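Local coordinates for soluble epoxide hydrolase (Bacillus megaterium, PDB 4INZ), which belongs to the alpha/beta hydrolase fold superfamily, in which a central, mostly parallel beta-sheet is flanked by helices, at residues P140-R150 with L231-E242. The protein carries 1 engineered substitution. Residues are numbered along the deposited sequence; the frame is centred on the assembly and turned at random.
With EDO (1,2-ethanediol), chain C.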
# COMPACT_ATOMS: atom_id res chain seq x y z
N PRO A 140 -6.90 -0.45 -3.85
CA PRO A 140 -7.71 -0.08 -5.02
C PRO A 140 -6.98 -0.15 -6.36
O PRO A 140 -5.93 0.48 -6.53
CB PRO A 140 -8.11 1.37 -4.70
CG PRO A 140 -6.91 1.90 -3.94
CD PRO A 140 -6.40 0.72 -3.11
N HIS A 141 -7.54 -0.90 -7.31
CA HIS A 141 -7.14 -0.77 -8.70
C HIS A 141 -7.74 0.54 -9.21
O HIS A 141 -8.89 0.84 -8.92
CB HIS A 141 -7.65 -1.94 -9.54
CG HIS A 141 -7.34 -1.82 -11.00
ND1 HIS A 141 -8.23 -1.28 -11.91
CD2 HIS A 141 -6.23 -2.14 -11.70
CE1 HIS A 141 -7.68 -1.29 -13.11
NE2 HIS A 141 -6.47 -1.80 -13.01
N PRO A 142 -6.95 1.34 -9.95
CA PRO A 142 -7.42 2.68 -10.33
C PRO A 142 -8.81 2.71 -10.96
O PRO A 142 -9.58 3.64 -10.70
CB PRO A 142 -6.37 3.13 -11.34
CG PRO A 142 -5.12 2.46 -10.86
CD PRO A 142 -5.57 1.10 -10.38
N TYR A 143 -9.15 1.71 -11.77
CA TYR A 143 -10.40 1.76 -12.52
C TYR A 143 -11.54 1.00 -11.85
O TYR A 143 -12.64 1.53 -11.72
CB TYR A 143 -10.21 1.28 -13.96
CG TYR A 143 -9.41 2.25 -14.81
CD1 TYR A 143 -8.03 2.14 -14.90
CD2 TYR A 143 -10.04 3.28 -15.51
CE1 TYR A 143 -7.29 3.03 -15.66
CE2 TYR A 143 -9.31 4.16 -16.29
CZ TYR A 143 -7.93 4.04 -16.36
OH TYR A 143 -7.21 4.91 -17.12
N THR A 144 -11.28 -0.23 -11.42
CA THR A 144 -12.35 -1.00 -10.80
C THR A 144 -12.81 -0.38 -9.48
O THR A 144 -13.97 -0.51 -9.11
CB THR A 144 -11.98 -2.50 -10.59
OG1 THR A 144 -10.90 -2.61 -9.65
CG2 THR A 144 -11.59 -3.15 -11.92
N PHE A 145 -11.90 0.30 -8.78
CA PHE A 145 -12.29 0.91 -7.51
C PHE A 145 -13.34 1.99 -7.69
O PHE A 145 -14.30 2.08 -6.92
CB PHE A 145 -11.10 1.48 -6.75
CG PHE A 145 -11.46 2.02 -5.40
CD1 PHE A 145 -11.98 1.18 -4.42
CD2 PHE A 145 -11.29 3.36 -5.10
CE1 PHE A 145 -12.31 1.67 -3.17
CE2 PHE A 145 -11.63 3.86 -3.85
CZ PHE A 145 -12.15 3.01 -2.89
N MET A 146 -13.16 2.84 -8.69
CA MET A 146 -14.15 3.87 -8.98
C MET A 146 -15.48 3.23 -9.40
O MET A 146 -16.55 3.69 -9.01
CB MET A 146 -13.65 4.82 -10.07
CG MET A 146 -12.41 5.59 -9.66
SD MET A 146 -12.66 6.65 -8.20
CE MET A 146 -13.70 7.94 -8.90
N ARG A 147 -15.40 2.15 -10.17
CA ARG A 147 -16.60 1.43 -10.56
C ARG A 147 -17.39 0.96 -9.33
O ARG A 147 -18.61 1.09 -9.27
CB ARG A 147 -16.23 0.23 -11.43
CG ARG A 147 -17.42 -0.53 -12.01
CD ARG A 147 -16.95 -1.84 -12.61
NE ARG A 147 -16.33 -2.69 -11.59
CZ ARG A 147 -15.51 -3.70 -11.85
NH1 ARG A 147 -15.20 -4.00 -13.11
NH2 ARG A 147 -14.99 -4.41 -10.85
N GLU A 148 -16.69 0.42 -8.34
CA GLU A 148 -17.36 -0.09 -7.15
C GLU A 148 -17.88 1.03 -6.25
O GLU A 148 -18.96 0.91 -5.67
CB GLU A 148 -16.45 -1.05 -6.38
CG GLU A 148 -15.97 -2.23 -7.21
CD GLU A 148 -17.12 -3.06 -7.79
OE1 GLU A 148 -18.09 -3.32 -7.05
OE2 GLU A 148 -17.05 -3.44 -8.98
N LEU A 149 -17.13 2.12 -6.14
CA LEU A 149 -17.60 3.28 -5.38
C LEU A 149 -18.89 3.82 -5.96
O LEU A 149 -19.75 4.32 -5.23
CB LEU A 149 -16.55 4.40 -5.37
CG LEU A 149 -15.41 4.31 -4.36
CD1 LEU A 149 -14.59 5.60 -4.39
CD2 LEU A 149 -15.96 4.05 -2.96
N ARG A 150 -19.03 3.74 -7.28
CA ARG A 150 -20.22 4.26 -7.96
C ARG A 150 -21.46 3.39 -7.74
O ARG A 150 -22.57 3.91 -7.62
CB ARG A 150 -19.97 4.41 -9.47
CG ARG A 150 -19.24 5.68 -9.86
CD ARG A 150 -19.30 5.92 -11.37
NE ARG A 150 -18.54 4.92 -12.13
CZ ARG A 150 -17.25 5.02 -12.41
NH1 ARG A 150 -16.56 6.08 -11.99
NH2 ARG A 150 -16.63 4.07 -13.11
N LEU A 231 -16.87 11.37 -8.55
CA LEU A 231 -17.25 9.96 -8.58
C LEU A 231 -17.43 9.45 -10.01
O LEU A 231 -17.42 8.24 -10.25
CB LEU A 231 -18.52 9.73 -7.76
CG LEU A 231 -18.36 9.48 -6.26
CD1 LEU A 231 -19.71 9.47 -5.57
CD2 LEU A 231 -17.62 8.17 -6.01
N ARG A 232 -17.59 10.37 -10.95
CA ARG A 232 -17.77 9.99 -12.35
C ARG A 232 -16.43 9.73 -13.06
O ARG A 232 -16.41 9.23 -14.18
CB ARG A 232 -18.56 11.06 -13.11
CG ARG A 232 -20.01 11.19 -12.66
CD ARG A 232 -20.86 11.91 -13.71
NE ARG A 232 -20.42 13.28 -13.93
CZ ARG A 232 -20.96 14.34 -13.34
NH1 ARG A 232 -21.97 14.18 -12.49
NH2 ARG A 232 -20.50 15.56 -13.60
N ARG A 233 -15.33 10.07 -12.40
CA ARG A 233 -14.01 9.88 -13.00
C ARG A 233 -13.76 8.39 -13.23
O ARG A 233 -14.16 7.56 -12.42
CB ARG A 233 -12.91 10.49 -12.12
CG ARG A 233 -13.28 11.87 -11.59
CD ARG A 233 -12.06 12.72 -11.28
NE ARG A 233 -11.99 13.86 -12.19
CZ ARG A 233 -11.08 14.83 -12.14
NH1 ARG A 233 -10.14 14.81 -11.21
NH2 ARG A 233 -11.12 15.81 -13.03
N LYS A 234 -13.10 8.07 -14.34
CA LYS A 234 -12.83 6.68 -14.69
C LYS A 234 -11.78 6.03 -13.79
O LYS A 234 -11.81 4.82 -13.55
CB LYS A 234 -12.39 6.56 -16.16
CG LYS A 234 -13.50 6.81 -17.18
CD LYS A 234 -13.26 8.10 -17.95
CE LYS A 234 -14.28 8.30 -19.07
NZ LYS A 234 -14.15 7.27 -20.15
N SER A 235 -10.83 6.83 -13.30
CA SER A 235 -9.78 6.28 -12.44
C SER A 235 -9.60 7.07 -11.15
O SER A 235 -9.85 8.27 -11.11
CB SER A 235 -8.46 6.16 -13.21
OG SER A 235 -8.08 7.40 -13.78
N LEU A 236 -9.19 6.38 -10.09
CA LEU A 236 -9.03 6.99 -8.78
C LEU A 236 -8.10 8.21 -8.83
O LEU A 236 -8.37 9.24 -8.21
CB LEU A 236 -8.51 5.95 -7.78
CG LEU A 236 -8.23 6.42 -6.35
CD1 LEU A 236 -9.48 7.01 -5.71
CD2 LEU A 236 -7.70 5.26 -5.51
N PHE A 237 -7.01 8.06 -9.57
CA PHE A 237 -6.09 9.16 -9.87
C PHE A 237 -5.96 9.26 -11.39
O PHE A 237 -6.11 8.26 -12.09
CB PHE A 237 -4.73 8.90 -9.22
CG PHE A 237 -4.80 8.64 -7.74
CD1 PHE A 237 -5.16 9.66 -6.87
CD2 PHE A 237 -4.53 7.38 -7.23
CE1 PHE A 237 -5.23 9.42 -5.50
CE2 PHE A 237 -4.60 7.14 -5.86
CZ PHE A 237 -4.95 8.16 -5.00
N PRO A 238 -5.71 10.47 -11.91
CA PRO A 238 -5.72 10.68 -13.36
C PRO A 238 -4.76 9.76 -14.11
O PRO A 238 -3.59 9.65 -13.74
CB PRO A 238 -5.29 12.14 -13.51
CG PRO A 238 -5.74 12.78 -12.25
CD PRO A 238 -5.50 11.73 -11.18
N LEU A 239 -5.26 9.12 -15.16
CA LEU A 239 -4.45 8.24 -15.99
C LEU A 239 -4.77 8.43 -17.47
O LEU A 239 -5.92 8.64 -17.85
CB LEU A 239 -4.67 6.77 -15.61
CG LEU A 239 -4.07 6.33 -14.28
CD1 LEU A 239 -4.39 4.87 -13.98
CD2 LEU A 239 -2.57 6.56 -14.28
N GLU A 240 -3.74 8.34 -18.29
CA GLU A 240 -3.85 8.41 -19.74
C GLU A 240 -4.35 7.08 -20.31
O GLU A 240 -5.21 7.05 -21.19
CB GLU A 240 -2.48 8.73 -20.34
CG GLU A 240 -1.38 7.69 -19.99
CD GLU A 240 -1.24 7.40 -18.49
OE1 GLU A 240 -1.50 6.25 -18.06
OE2 GLU A 240 -0.87 8.33 -17.73
N GLU A 241 -3.81 5.98 -19.79
CA GLU A 241 -4.11 4.65 -20.31
C GLU A 241 -5.05 3.85 -19.42
O GLU A 241 -5.00 3.98 -18.19
CB GLU A 241 -2.82 3.86 -20.52
CG GLU A 241 -2.28 3.94 -21.93
CD GLU A 241 -3.25 3.36 -22.94
OE1 GLU A 241 -3.43 2.12 -22.94
OE2 GLU A 241 -3.84 4.14 -23.72
N GLU A 242 -5.89 3.03 -20.03
CA GLU A 242 -6.80 2.16 -19.30
C GLU A 242 -6.21 0.76 -19.11
O GLU A 242 -6.58 0.04 -18.18
CB GLU A 242 -8.15 2.04 -20.01
CG GLU A 242 -9.02 3.29 -19.93
CD GLU A 242 -10.47 3.02 -20.30
OE1 GLU A 242 -10.74 2.00 -20.98
OE2 GLU A 242 -11.34 3.82 -19.90
C1 EDO C . -19.44 2.83 -14.35
O1 EDO C . -20.03 2.51 -13.08
C2 EDO C . -18.20 1.97 -14.58
O2 EDO C . -18.52 0.90 -15.48
O HOH W 1 -13.96 3.18 -13.68
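Tyr143 packs on the segment 231-242, its side chain crossing that of Glu242 at about a right angle, and fastens the far end of the loop: its hydroxyl OH donates to Glu241 O at 2.6 Å, reaching that carbonyl from above its plane. CG anti to the carbonyl carbon (chi1 -70°) brings the ring against the loop, where CB of Ser235 lies over one face in a CH-pi contact, 3.8 Å from the ring centroid, and CD1 of Leu239 approaches obliquely. A long, flat side chain suits this place, since it offers apolar surface along its length and a donor at its end.

The backbones meet in one hydrogen bond. Pro142 O, just after the N-cap residue His141, accepts from Leu236 N at 2.8 Å, while CB of Pro142 rests on Leu239 CD1. Next to this bond Met146, bent at chi2 (-61°) and chi3, folds its thioether alongside the loop: CG lies 3.3 Å from Leu236 N and CE packs near Arg233 O. Leu236, branched at its end, meets Pro140 with one methyl (CD2 to CG 3.8 Å) and the Met146 sulfur with the other.

At the other end Arg150 gathers two backbone carbonyls at the start of the segment 231-242. A guanidinium suits the place because NH1 alone can serve both oxygens, Leu231 O fairly straight at 165° and Arg233 O, both near its plane. NH2 donates to a water that in turn donates to Tyr143 O and Lys234 O; NE donates to O1 of an ethanediol probably from the crystallisation liquor.

Behind the first shell, His141 ND1 accepts from Thr144 N at 3.3 Å, and Ser235 OG ties the loop to Phe237 O. Helix 142-151, which follows strand 131-137, is thus joined to the loop leading from helix 228-231 to strand 248-253, with helix 115-126 packing against Pro142, Phe237 and Leu239.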